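Local coordinates for D,D-dipeptidase/D,D-carboxypeptidase (Enterococcus faecalis, PDB 4MUQ), which is a zinc-dependent D,D-peptidase of vancomycin resistance that hydrolyses D-Ala-D-Ala dipeptide and probably also trims the terminal D-Ala from peptidoglycan precursors, at residues N53-Q56 / L57-K61; I83-G86 / S87-D90; R151-R154 / D155-E158; Q192-K195 / A196-E199. All blocks are in the same frame, centred on the assembly; numbering follows the deposited sequence. Where two conformers were deposited one is given.

How the interactions relate
All four contacts are local, between residues a few positions apart, and none touches another. Interactions 1 and 2 each lie within a single helix, 49-62 and 77-91, and are built from i to i+4 backbone bonds with apolar pairs beside them. Interaction 1 is partly buried, with Leu-55 and Ile-58 facing the interior; interaction 2 is a surface contact, though Ser-87 is buried. Interactions 3 and 4 are also at the surface. Interaction 3 runs from a loop into the start of helix 157-160; interaction 4 is the turn at the end of a different helix, 187-194. Their i to i+3 bonds are more bent at the carbonyl. Interaction 3 carries Tyr-152 of the ligand pocket, whereas interaction 4 is far from that site.

Interaction 1 of 4, residues N53-Q56 / L57-K61; sequences NVLQ and LIFEK
Leu-55 and Phe-59 pack one turn apart on helix 49-62 of the Hedgehog/DD-peptidase fold. Phe-59 CB lies 3.7 Å from Leu-55 O. Its CG comes to 3.5 Å from the same oxygen, which sits over one face of the ring, offset toward the rim. CD2 is still beside this carbonyl. CE2 then leaves the backbone and meets Leu-55 CG at 3.5 Å, and CZ follows it against CG and both methyls of Leu-55. With Leu-55 CG anti to its own nitrogen (chi1 -162°), the leucine branch is carried to this end of the ring. Phe-59 N also donates to Leu-55 O in a nearly straight bond, 172° at the hydrogen. The oxygen thus accepts the N-H while lying over the rim of the ring.

On the neighbouring side, Val-54 CG1 approaches Ile-58 CD1 at 4.1 Å. Both residues pack on Phe-148 and Tyr-146, while Leu-55 and Ile-58 reach Phe-139 of helix 134-142.

The polar side is held differently. Gln-56 NE2 bonds to Asp-39 OD1 and Ala-38 O. A water bridges the remaining ends, donating to Gln-56 OE1 at 3.2 Å and to Glu-60 OE2 at 2.6 Å.

Interaction 2 of 4, residues I83-G86 / S87-D90; sequences IYDG and SLKD. With PE3 (3,6,9,12,15,18,21,24,27,30,33,36,39-tridecaoxahentetracontane-1,41-diol), chain J.
Tyr-84 and Leu-88 make the main apolar contact. The leucine approaches one side of the tyrosine ring obliquely, with CD1 at 3.9 Å from Tyr-84 CE2. CG and CD2 of Leu-88 are close to the same ring carbon. The phenol is brought alongside by chi1 of -168°, which turns Tyr-84 CG away from its own nitrogen and toward the next turn. Leu-88 CD1 also lies 3.8 Å from Asp-85 OD1. These two side chains run side by side and point the same way. The ring and the leucine both rest on Thr-96 of helix 93-99, and the ring reaches Val-100 and Leu-102 as well.

The backbone bonds are those of a regular alpha helix, here the middle and end of helix 77-91. Ser-87 N donates to Ile-83 O at 2.9 Å and Leu-88 N to Tyr-84 O at 3.0 Å. The bond from Lys-89 N to Asp-85 O is longer, 3.3 Å. Asp-90 N bonds to Gly-86 O at 2.9 Å.

Among the polar side chains, Ser-87 OG bonds to Thr-96 OG1 and Asn-91 ND2. The bond to Thr-96 ties the helix to 93-99; the bond to Asn-91 stays within 77-91.

Of the bound groups, a polyethylene glycol has its O31 at 2.8 Å from Lys-89 O and is also hydrogen-bonded to Asp-94 N. The Ile-83 side chain comes within about 4 Å of the phosphinate analogue, nearest atoms.

Interaction 3 of 4, residues R151-R154 / D155-E158; sequences RYAR and DKEE. With LY0 ((2R)-3-[(R)-[(1R)-1-aminoethyl](hydroxy)phosphoryl]-2-methylpropanoic acid), chain C; 2D8 ((2R)-3-[(R)-[(1S)-1-aminoethyl](hydroxy)phosphoryl]-2-methylpropanoic acid), chain D.
Ala-153 meets Asp-155 and Lys-156 round a single 3-10 turn. Its CB lies 3.5 Å from Asp-155 OD1 and 4.1 Å from Lys-156 CG. Asp-155 reaches it with chi1 of 66°, which sets CG between its own nitrogen and carbonyl carbon. The lysine bends at chi2, and its tip leads away to a salt bridge with Glu-189 and a bond to Gly-184 O.

The turn closes as Lys-156 N donates to Ala-153 O at 3.2 Å, from well above the carbonyl plane. Lys-156 is the N-cap residue of helix 157-160, so this turn leads the chain from strand 148-150 into that helix. Glu-157 CG is 3.4 Å from Arg-154 O, and its extended chain carries OE2 to His-164 N, a hydrogen bond. Arg-154 runs extended to CD and bends at chi3 (54°). Arg-154 CG passes 4.1 Å from Glu-157 OE2, with the guanidinium and carboxylate planes 70° apart. Arg-154 NE stays 6.5 Å from Glu-157 OE2.

Before the turn, Tyr-152 belongs to the inhibitor pocket. Arg-151 CG sits over the centre of one face of its ring. Tyr-152 OH is 3.7 Å from C7 of both modelled phosphinate diastereomers. The ring also meets that of His-168, a zinc ligand.

Interaction 4 of 4, residues Q192-K195 / A196-E199; sequences QFIK and AYLE
The rings of Phe-193 and Tyr-197 meet obliquely, with centroids 5.4 Å apart and planes at 54°. Tyr-197 CE2 lies over one face of the phenylalanine ring. It is 3.6 Å from Phe-193 CZ and close to both neighbouring CE carbons. The hydroxyl oxygen, Tyr-197 OH, follows at 4.0 Å from Phe-193 CZ. On the tyrosine ring, Ile-194 O lies at the edge, near the ring plane, and Ile-194 CD1 reaches Tyr-197 CD2 at 4.2 Å. Phe-193 CG lies beside the carbonyl carbon (chi1 169°), the position from which its ring meets Tyr-197. Each ring has a further aromatic partner: Phe-185 meets Phe-193, and Tyr-203 meets Tyr-197 edge-to-face.

The backbone here forms a type I beta turn from Ile-194 to Tyr-197, where the chain leaves helix 187-194. Tyr-197 N donates to Ile-194 O at 2.9 Å, and Ala-196 N to Phe-193 O at 3.1 Å. Each donor stands above the plane of its carbonyl, not on a lone pair. The chain then runs toward strand 203-205, and the backbone of Tyr-197 bonds to that of Tyr-217 in strand 213-219.

The end of the Leu-198 side chain comes near the turn, CD2 at 3.6 Å from Lys-195 O. The lysine carries its amine away to a salt bridge with Asp-243. Asn-201 binds the loop twice, ND2 to Ala-196 O and OD1 to Leu-198 N.

Interaction 1 of 4, residues N53-Q56 / L57-K61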
loop_
_atom_site.group_PDB
_atom_site.type_symbol
_atom_site.label_atom_id
_atom_site.label_comp_id
_atom_site.label_asym_id
_atom_site.label_seq_id
_atom_site.Cartn_x
_atom_site.Cartn_y
_atom_site.Cartn_z
ATOM N N ASN A 53 12.195 -5.523 -0.988
ATOM C CA ASN A 53 12.782 -6.044 -2.211
ATOM C C ASN A 53 12.301 -5.291 -3.446
ATOM O O ASN A 53 13.094 -4.990 -4.338
ATOM C CB ASN A 53 12.544 -7.549 -2.329
ATOM C CG ASN A 53 13.325 -8.334 -1.292
ATOM O OD1 ASN A 53 14.315 -7.840 -0.746
ATOM N ND2 ASN A 53 12.885 -9.557 -1.010
ATOM N N VAL A 54 11.012 -4.962 -3.485
ATOM C CA VAL A 54 10.463 -4.229 -4.615
ATOM C C VAL A 54 11.061 -2.824 -4.702
ATOM O O VAL A 54 11.395 -2.339 -5.790
ATOM C CB VAL A 54 8.923 -4.174 -4.524
ATOM C CG1 VAL A 54 8.361 -3.131 -5.465
ATOM C CG2 VAL A 54 8.332 -5.545 -4.832
ATOM N N LEU A 55 11.219 -2.181 -3.545
ATOM C CA LEU A 55 11.795 -0.847 -3.502
ATOM C C LEU A 55 13.191 -0.880 -4.115
ATOM O O LEU A 55 13.533 -0.025 -4.928
ATOM C CB LEU A 55 11.867 -0.346 -2.059
ATOM C CG LEU A 55 12.041 1.160 -1.899
ATOM C CD1 LEU A 55 10.819 1.884 -2.453
ATOM C CD2 LEU A 55 12.275 1.513 -0.434
ATOM N N GLN A 56 13.993 -1.878 -3.751
ATOM C CA GLN A 56 15.320 -2.014 -4.336
ATOM C C GLN A 56 15.263 -2.177 -5.854
ATOM O O GLN A 56 16.082 -1.597 -6.571
ATOM C CB GLN A 56 16.094 -3.176 -3.702
ATOM C CG GLN A 56 16.509 -2.924 -2.256
ATOM C CD GLN A 56 17.466 -1.750 -2.119
ATOM O OE1 GLN A 56 18.262 -1.471 -3.020
ATOM N NE2 GLN A 56 17.390 -1.058 -0.990
ATOM N N LEU A 57 14.307 -2.962 -6.349
ATOM C CA LEU A 57 14.142 -3.122 -7.792
ATOM C C LEU A 57 13.857 -1.785 -8.485
ATOM O O LEU A 57 14.396 -1.511 -9.558
ATOM C CB LEU A 57 13.026 -4.128 -8.108
ATOM C CG LEU A 57 13.268 -5.599 -7.772
ATOM C CD1 LEU A 57 12.014 -6.411 -8.051
ATOM C CD2 LEU A 57 14.436 -6.157 -8.570
ATOM N N ILE A 58 13.015 -0.951 -7.882
ATOM C CA ILE A 58 12.704 0.338 -8.496
ATOM C C ILE A 58 13.927 1.252 -8.499
ATOM O O ILE A 58 14.219 1.891 -9.510
ATOM C CB ILE A 58 11.524 1.050 -7.806
ATOM C CG1 ILE A 58 10.275 0.172 -7.807
ATOM C CG2 ILE A 58 11.202 2.337 -8.531
ATOM C CD1 ILE A 58 9.177 0.678 -6.884
ATOM N N PHE A 59 14.628 1.308 -7.366
ATOM C CA PHE A 59 15.846 2.113 -7.249
ATOM C C PHE A 59 16.875 1.666 -8.285
ATOM O O PHE A 59 17.546 2.502 -8.907
ATOM C CB PHE A 59 16.432 2.017 -5.836
ATOM C CG PHE A 59 15.631 2.724 -4.786
ATOM C CD1 PHE A 59 14.743 3.738 -5.123
ATOM C CD2 PHE A 59 15.754 2.358 -3.452
ATOM C CE1 PHE A 59 14.000 4.382 -4.141
ATOM C CE2 PHE A 59 15.016 2.994 -2.468
ATOM C CZ PHE A 59 14.136 4.005 -2.816
ATOM N N GLU A 60 16.987 0.354 -8.494
ATOM C CA GLU A 60 17.871 -0.186 -9.528
ATOM C C GLU A 60 17.441 0.288 -10.908
ATOM O O GLU A 60 18.265 0.719 -11.716
ATOM C CB GLU A 60 17.864 -1.721 -9.525
ATOM C CG GLU A 60 18.503 -2.377 -8.304
ATOM C CD GLU A 60 18.111 -3.844 -8.157
ATOM O OE1 GLU A 60 17.886 -4.510 -9.192
ATOM O OE2 GLU A 60 18.021 -4.327 -7.006
ATOM N N LYS A 61 16.142 0.197 -11.170
ATOM C CA LYS A 61 15.605 0.467 -12.501
ATOM C C LYS A 61 15.833 1.915 -12.932
ATOM O O LYS A 61 16.156 2.179 -14.095
ATOM C CB LYS A 61 14.113 0.111 -12.538
ATOM C CG LYS A 61 13.354 0.582 -13.779
ATOM C CD LYS A 61 13.815 -0.114 -15.054
ATOM C CE LYS A 61 12.715 -0.098 -16.114
ATOM N NZ LYS A 61 11.934 1.177 -16.105
HETATM O O HOH W 1 19.661 -3.218 -5.282
#

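Interaction 2 of 4, residues I83-G86 / S87-D90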
loop_
_atom_site.group_PDB
_atom_site.type_symbol
_atom_site.label_atom_id
_atom_site.label_comp_id
_atom_site.label_asym_id
_atom_site.label_seq_id
_atom_site.Cartn_x
_atom_site.Cartn_y
_atom_site.Cartn_z
ATOM N N ILE A 83 4.221 10.999 17.030
ATOM C CA ILE A 83 4.242 11.931 15.904
ATOM C C ILE A 83 2.983 12.784 15.933
ATOM O O ILE A 83 3.055 14.006 15.786
ATOM C CB ILE A 83 4.370 11.211 14.551
ATOM C CG1 ILE A 83 5.759 10.594 14.417
ATOM C CG2 ILE A 83 4.078 12.166 13.380
ATOM C CD1 ILE A 83 5.835 9.561 13.304
ATOM N N TYR A 84 1.836 12.147 16.146
ATOM C CA TYR A 84 0.561 12.861 16.159
ATOM C C TYR A 84 0.547 13.905 17.279
ATOM O O TYR A 84 0.256 15.083 17.046
ATOM C CB TYR A 84 -0.605 11.870 16.286
ATOM C CG TYR A 84 -1.953 12.492 16.027
ATOM C CD1 TYR A 84 -2.544 12.400 14.776
ATOM C CD2 TYR A 84 -2.646 13.163 17.033
ATOM C CE1 TYR A 84 -3.784 12.972 14.520
ATOM C CE2 TYR A 84 -3.876 13.754 16.784
ATOM C CZ TYR A 84 -4.441 13.635 15.528
ATOM O OH TYR A 84 -5.670 14.220 15.289
ATOM N N ASP A 85 0.869 13.473 18.497
ATOM C CA ASP A 85 0.843 14.389 19.634
ATOM C C ASP A 85 1.893 15.488 19.518
ATOM O O ASP A 85 1.646 16.628 19.892
ATOM C CB ASP A 85 0.977 13.635 20.955
ATOM C CG ASP A 85 -0.248 12.827 21.280
ATOM O OD1 ASP A 85 -1.355 13.208 20.843
ATOM O OD2 ASP A 85 -0.106 11.793 21.966
ATOM N N GLY A 86 3.058 15.149 18.972
ATOM C CA GLY A 86 4.090 16.146 18.759
ATOM C C GLY A 86 3.660 17.188 17.745
ATOM O O GLY A 86 3.950 18.366 17.907
ATOM N N SER A 87 2.937 16.748 16.720
ATOM C CA SER A 87 2.453 17.663 15.704
ATOM C C SER A 87 1.339 18.560 16.250
ATOM O O SER A 87 1.237 19.721 15.869
ATOM C CB SER A 87 1.991 16.873 14.485
ATOM O OG SER A 87 1.602 17.743 13.430
ATOM N N LEU A 88 0.516 18.030 17.154
ATOM C CA LEU A 88 -0.476 18.873 17.807
ATOM C C LEU A 88 0.216 20.057 18.456
ATOM O O LEU A 88 -0.229 21.197 18.334
ATOM C CB LEU A 88 -1.262 18.098 18.871
ATOM C CG LEU A 88 -2.260 17.087 18.326
ATOM C CD1 LEU A 88 -2.936 16.371 19.491
ATOM C CD2 LEU A 88 -3.293 17.739 17.410
ATOM N N LYS A 89 1.321 19.791 19.150
ATOM C CA LYS A 89 2.050 20.836 19.848
ATOM C C LYS A 89 2.800 21.772 18.909
ATOM O O LYS A 89 2.761 22.994 19.087
ATOM C CB LYS A 89 3.026 20.214 20.843
ATOM C CG LYS A 89 3.735 21.236 21.694
ATOM C CD LYS A 89 4.705 20.593 22.654
ATOM C CE LYS A 89 5.390 21.662 23.491
ATOM N NZ LYS A 89 4.440 22.421 24.347
ATOM N N ASP A 90 3.486 21.203 17.920
ATOM C CA ASP A 90 4.328 22.032 17.037
ATOM C C ASP A 90 3.532 22.764 15.970
ATOM O O ASP A 90 3.776 23.941 15.687
ATOM C CB ASP A 90 5.378 21.167 16.334
ATOM C CG ASP A 90 6.387 20.570 17.290
ATOM O OD1 ASP A 90 6.664 21.196 18.331
ATOM O OD2 ASP A 90 6.892 19.473 16.955
HETATM O O40 PE3 J . -5.073 23.954 14.455
HETATM C C39 PE3 J . -5.113 25.299 13.968
HETATM C C38 PE3 J . -4.786 26.384 14.999
HETATM O O37 PE3 J . -3.483 26.385 15.642
HETATM C C36 PE3 J . -2.407 26.467 14.693
HETATM C C35 PE3 J . -0.973 26.652 15.231
HETATM O O34 PE3 J . -0.296 25.741 16.133
HETATM C C33 PE3 J . -0.881 25.671 17.436
HETATM C C32 PE3 J . -0.025 24.696 18.220
HETATM O O31 PE3 J . 1.306 25.238 18.233
#

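Interaction 3 of 4, residues R151-R154 / D155-E158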
loop_
_atom_site.group_PDB
_atom_site.type_symbol
_atom_site.label_atom_id
_atom_site.label_comp_id
_atom_site.label_asym_id
_atom_site.label_seq_id
_atom_site.Cartn_x
_atom_site.Cartn_y
_atom_site.Cartn_z
ATOM N N ARG A 151 -0.001 7.614 -2.550
ATOM C CA ARG A 151 -1.217 7.369 -1.787
ATOM C C ARG A 151 -2.195 8.533 -1.720
ATOM O O ARG A 151 -3.421 8.315 -1.791
ATOM C CB ARG A 151 -0.839 6.906 -0.383
ATOM C CG ARG A 151 -2.015 6.516 0.506
ATOM C CD ARG A 151 -2.756 5.329 -0.076
ATOM N NE ARG A 151 -3.849 4.884 0.790
ATOM C CZ ARG A 151 -5.086 5.372 0.757
ATOM N NH1 ARG A 151 -5.403 6.358 -0.071
ATOM N NH2 ARG A 151 -6.003 4.871 1.574
ATOM N N TYR A 152 -1.669 9.754 -1.587
ATOM C CA TYR A 152 -2.478 10.912 -1.228
ATOM C C TYR A 152 -2.331 12.008 -2.264
ATOM O O TYR A 152 -1.430 12.851 -2.197
ATOM C CB TYR A 152 -2.070 11.426 0.166
ATOM C CG TYR A 152 -2.217 10.399 1.269
ATOM C CD1 TYR A 152 -3.456 9.843 1.579
ATOM C CD2 TYR A 152 -1.120 9.980 2.011
ATOM C CE1 TYR A 152 -3.593 8.892 2.574
ATOM C CE2 TYR A 152 -1.252 9.035 3.027
ATOM C CZ TYR A 152 -2.494 8.490 3.303
ATOM O OH TYR A 152 -2.648 7.539 4.296
ATOM N N ALA A 153 -3.224 11.992 -3.246
ATOM C CA ALA A 153 -3.206 12.983 -4.310
ATOM C C ALA A 153 -4.031 14.215 -3.955
ATOM O O ALA A 153 -4.999 14.129 -3.192
ATOM C CB ALA A 153 -3.736 12.357 -5.598
ATOM N N ARG A 154 -3.674 15.363 -4.527
ATOM C CA ARG A 154 -4.434 16.582 -4.297
ATOM C C ARG A 154 -5.906 16.427 -4.701
ATOM O O ARG A 154 -6.804 16.900 -3.998
ATOM C CB ARG A 154 -3.791 17.772 -5.026
ATOM C CG ARG A 154 -4.487 19.099 -4.778
ATOM C CD ARG A 154 -3.761 20.238 -5.477
ATOM N NE ARG A 154 -3.586 19.944 -6.897
ATOM C CZ ARG A 154 -2.854 20.665 -7.735
ATOM N NH1 ARG A 154 -2.215 21.736 -7.303
ATOM N NH2 ARG A 154 -2.760 20.303 -9.011
ATOM N N ASP A 155 -6.169 15.764 -5.828
ATOM C CA ASP A 155 -7.560 15.673 -6.285
ATOM C C ASP A 155 -8.427 14.663 -5.536
ATOM O O ASP A 155 -9.615 14.531 -5.839
ATOM C CB ASP A 155 -7.675 15.463 -7.803
ATOM C CG ASP A 155 -7.126 14.127 -8.276
ATOM O OD1 ASP A 155 -6.484 13.404 -7.496
ATOM O OD2 ASP A 155 -7.330 13.812 -9.472
ATOM N N LYS A 156 -7.856 13.991 -4.538
ATOM C CA LYS A 156 -8.585 12.972 -3.789
ATOM C C LYS A 156 -8.668 13.277 -2.299
ATOM O O LYS A 156 -9.073 12.415 -1.521
ATOM C CB LYS A 156 -7.944 11.597 -3.981
ATOM C CG LYS A 156 -7.668 11.205 -5.430
ATOM C CD LYS A 156 -8.931 10.894 -6.190
ATOM C CE LYS A 156 -8.572 10.505 -7.626
ATOM N NZ LYS A 156 -9.746 10.015 -8.361
ATOM N N GLU A 157 -8.303 14.495 -1.906
ATOM C CA GLU A 157 -8.265 14.861 -0.486
ATOM C C GLU A 157 -9.572 14.625 0.254
ATOM O O GLU A 157 -9.571 14.217 1.417
ATOM C CB GLU A 157 -7.828 16.317 -0.322
ATOM C CG GLU A 157 -6.368 16.545 -0.681
ATOM C CD GLU A 157 -5.960 17.998 -0.626
ATOM O OE1 GLU A 157 -6.834 18.881 -0.468
ATOM O OE2 GLU A 157 -4.750 18.263 -0.764
ATOM N N GLU A 158 -10.691 14.859 -0.416
ATOM C CA GLU A 158 -11.987 14.725 0.238
ATOM C C GLU A 158 -12.348 13.270 0.512
ATOM O O GLU A 158 -13.102 12.976 1.443
ATOM C CB GLU A 158 -13.079 15.429 -0.567
ATOM C CG GLU A 158 -12.836 16.924 -0.701
ATOM C CD GLU A 158 -12.417 17.561 0.615
ATOM O OE1 GLU A 158 -13.144 17.396 1.619
ATOM O OE2 GLU A 158 -11.352 18.216 0.650
HETATM P P LY0 C . 2.865 10.725 6.707
HETATM C C1 LY0 C . 3.452 11.915 8.976
HETATM N N1 LY0 C . 3.310 13.320 7.112
HETATM C C2 LY0 C . 3.802 12.062 7.509
HETATM C C4 LY0 C . 1.088 10.926 7.013
HETATM C C5 LY0 C . 0.297 9.658 6.904
HETATM C C6 LY0 C . 0.427 8.852 8.187
HETATM C C7 LY0 C . -1.147 10.019 6.600
HETATM O O31 LY0 C . 3.301 9.377 7.326
HETATM O O32 LY0 C . 3.245 10.654 5.192
HETATM O O61 LY0 C . 0.388 7.637 8.081
HETATM O O62 LY0 C . 0.527 9.437 9.252
HETATM C C4 2D8 D . 1.081 10.921 7.006
HETATM C C5 2D8 D . 0.294 9.654 6.902
HETATM C C6 2D8 D . 0.427 8.851 8.187
HETATM C C7 2D8 D . -1.149 10.018 6.600
HETATM N N1 2D8 D . 5.073 12.108 7.130
HETATM P P 2D8 D . 2.859 10.726 6.703
HETATM C C1 2D8 D . 3.469 11.939 8.958
HETATM C C2 2D8 D . 3.710 12.132 7.474
HETATM O O31 2D8 D . 3.305 9.390 7.341
HETATM O O32 2D8 D . 3.247 10.655 5.191
HETATM O O61 2D8 D . 0.388 7.637 8.082
HETATM O O62 2D8 D . 0.527 9.437 9.252
#

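Interaction 4 of 4, residues Q192-K195 / A196-E199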
loop_
_atom_site.group_PDB
_atom_site.type_symbol
_atom_site.label_atom_id
_atom_site.label_comp_id
_atom_site.label_asym_id
_atom_site.label_seq_id
_atom_site.Cartn_x
_atom_site.Cartn_y
_atom_site.Cartn_z
ATOM N N GLN A 192 -13.625 0.086 -3.638
ATOM C CA GLN A 192 -15.002 0.006 -4.119
ATOM C C GLN A 192 -15.106 -0.621 -5.517
ATOM O O GLN A 192 -15.938 -1.487 -5.756
ATOM C CB GLN A 192 -15.676 1.383 -4.093
ATOM C CG GLN A 192 -17.126 1.381 -4.606
ATOM C CD GLN A 192 -18.059 0.582 -3.717
ATOM O OE1 GLN A 192 -18.033 0.718 -2.485
ATOM N NE2 GLN A 192 -18.892 -0.252 -4.328
ATOM N N PHE A 193 -14.226 -0.190 -6.413
ATOM C CA PHE A 193 -14.252 -0.610 -7.813
ATOM C C PHE A 193 -14.237 -2.126 -7.948
ATOM O O PHE A 193 -15.045 -2.704 -8.675
ATOM C CB PHE A 193 -13.026 -0.014 -8.514
ATOM C CG PHE A 193 -12.766 -0.565 -9.900
ATOM C CD1 PHE A 193 -13.424 -0.054 -11.004
ATOM C CD2 PHE A 193 -11.783 -1.532 -10.096
ATOM C CE1 PHE A 193 -13.157 -0.545 -12.275
ATOM C CE2 PHE A 193 -11.505 -2.016 -11.356
ATOM C CZ PHE A 193 -12.192 -1.524 -12.443
ATOM N N ILE A 194 -13.313 -2.770 -7.240
ATOM C CA ILE A 194 -13.134 -4.207 -7.417
ATOM C C ILE A 194 -14.331 -5.038 -6.926
ATOM O O ILE A 194 -14.531 -6.171 -7.367
ATOM C CB ILE A 194 -11.802 -4.698 -6.802
ATOM C CG1 ILE A 194 -11.364 -6.003 -7.468
ATOM C CG2 ILE A 194 -11.923 -4.840 -5.301
ATOM C CD1 ILE A 194 -11.032 -5.841 -8.939
ATOM N N LYS A 195 -15.152 -4.470 -6.046
ATOM C CA LYS A 195 -16.331 -5.193 -5.568
ATOM C C LYS A 195 -17.366 -5.416 -6.672
ATOM O O LYS A 195 -18.289 -6.199 -6.504
ATOM C CB LYS A 195 -16.937 -4.495 -4.340
ATOM C CG LYS A 195 -16.007 -4.510 -3.116
ATOM C CD LYS A 195 -16.520 -3.666 -1.961
ATOM C CE LYS A 195 -17.772 -4.242 -1.354
ATOM N NZ LYS A 195 -18.200 -3.465 -0.158
ATOM N N ALA A 196 -17.189 -4.753 -7.814
ATOM C CA ALA A 196 -18.061 -4.954 -8.969
ATOM C C ALA A 196 -17.708 -6.225 -9.728
ATOM O O ALA A 196 -18.456 -6.651 -10.609
ATOM C CB ALA A 196 -17.988 -3.755 -9.900
ATOM N N TYR A 197 -16.562 -6.811 -9.401
ATOM C CA TYR A 197 -16.080 -8.010 -10.083
ATOM C C TYR A 197 -16.046 -9.217 -9.147
ATOM O O TYR A 197 -15.088 -9.409 -8.402
ATOM C CB TYR A 197 -14.690 -7.760 -10.674
ATOM C CG TYR A 197 -14.681 -6.697 -11.746
ATOM C CD1 TYR A 197 -14.950 -7.017 -13.071
ATOM C CD2 TYR A 197 -14.424 -5.372 -11.433
ATOM C CE1 TYR A 197 -14.954 -6.049 -14.051
ATOM C CE2 TYR A 197 -14.437 -4.398 -12.410
ATOM C CZ TYR A 197 -14.690 -4.745 -13.717
ATOM O OH TYR A 197 -14.695 -3.771 -14.689
ATOM N N LEU A 198 -17.096 -10.027 -9.185
ATOM C CA LEU A 198 -17.171 -11.223 -8.350
ATOM C C LEU A 198 -16.590 -12.414 -9.103
ATOM O O LEU A 198 -16.136 -12.268 -10.234
ATOM C CB LEU A 198 -18.617 -11.495 -7.959
ATOM C CG LEU A 198 -19.310 -10.253 -7.407
ATOM C CD1 LEU A 198 -20.772 -10.535 -7.145
ATOM C CD2 LEU A 198 -18.620 -9.806 -6.137
ATOM N N GLU A 199 -16.596 -13.590 -8.485
ATOM C CA GLU A 199 -15.948 -14.746 -9.103
ATOM C C GLU A 199 -16.543 -15.112 -10.458
ATOM O O GLU A 199 -15.850 -15.633 -11.335
ATOM C CB GLU A 199 -15.982 -15.954 -8.176
ATOM C CG GLU A 199 -15.175 -17.127 -8.695
ATOM C CD GLU A 199 -15.262 -18.325 -7.787
ATOM O OE1 GLU A 199 -15.785 -18.169 -6.664
ATOM O OE2 GLU A 199 -14.810 -19.415 -8.195
#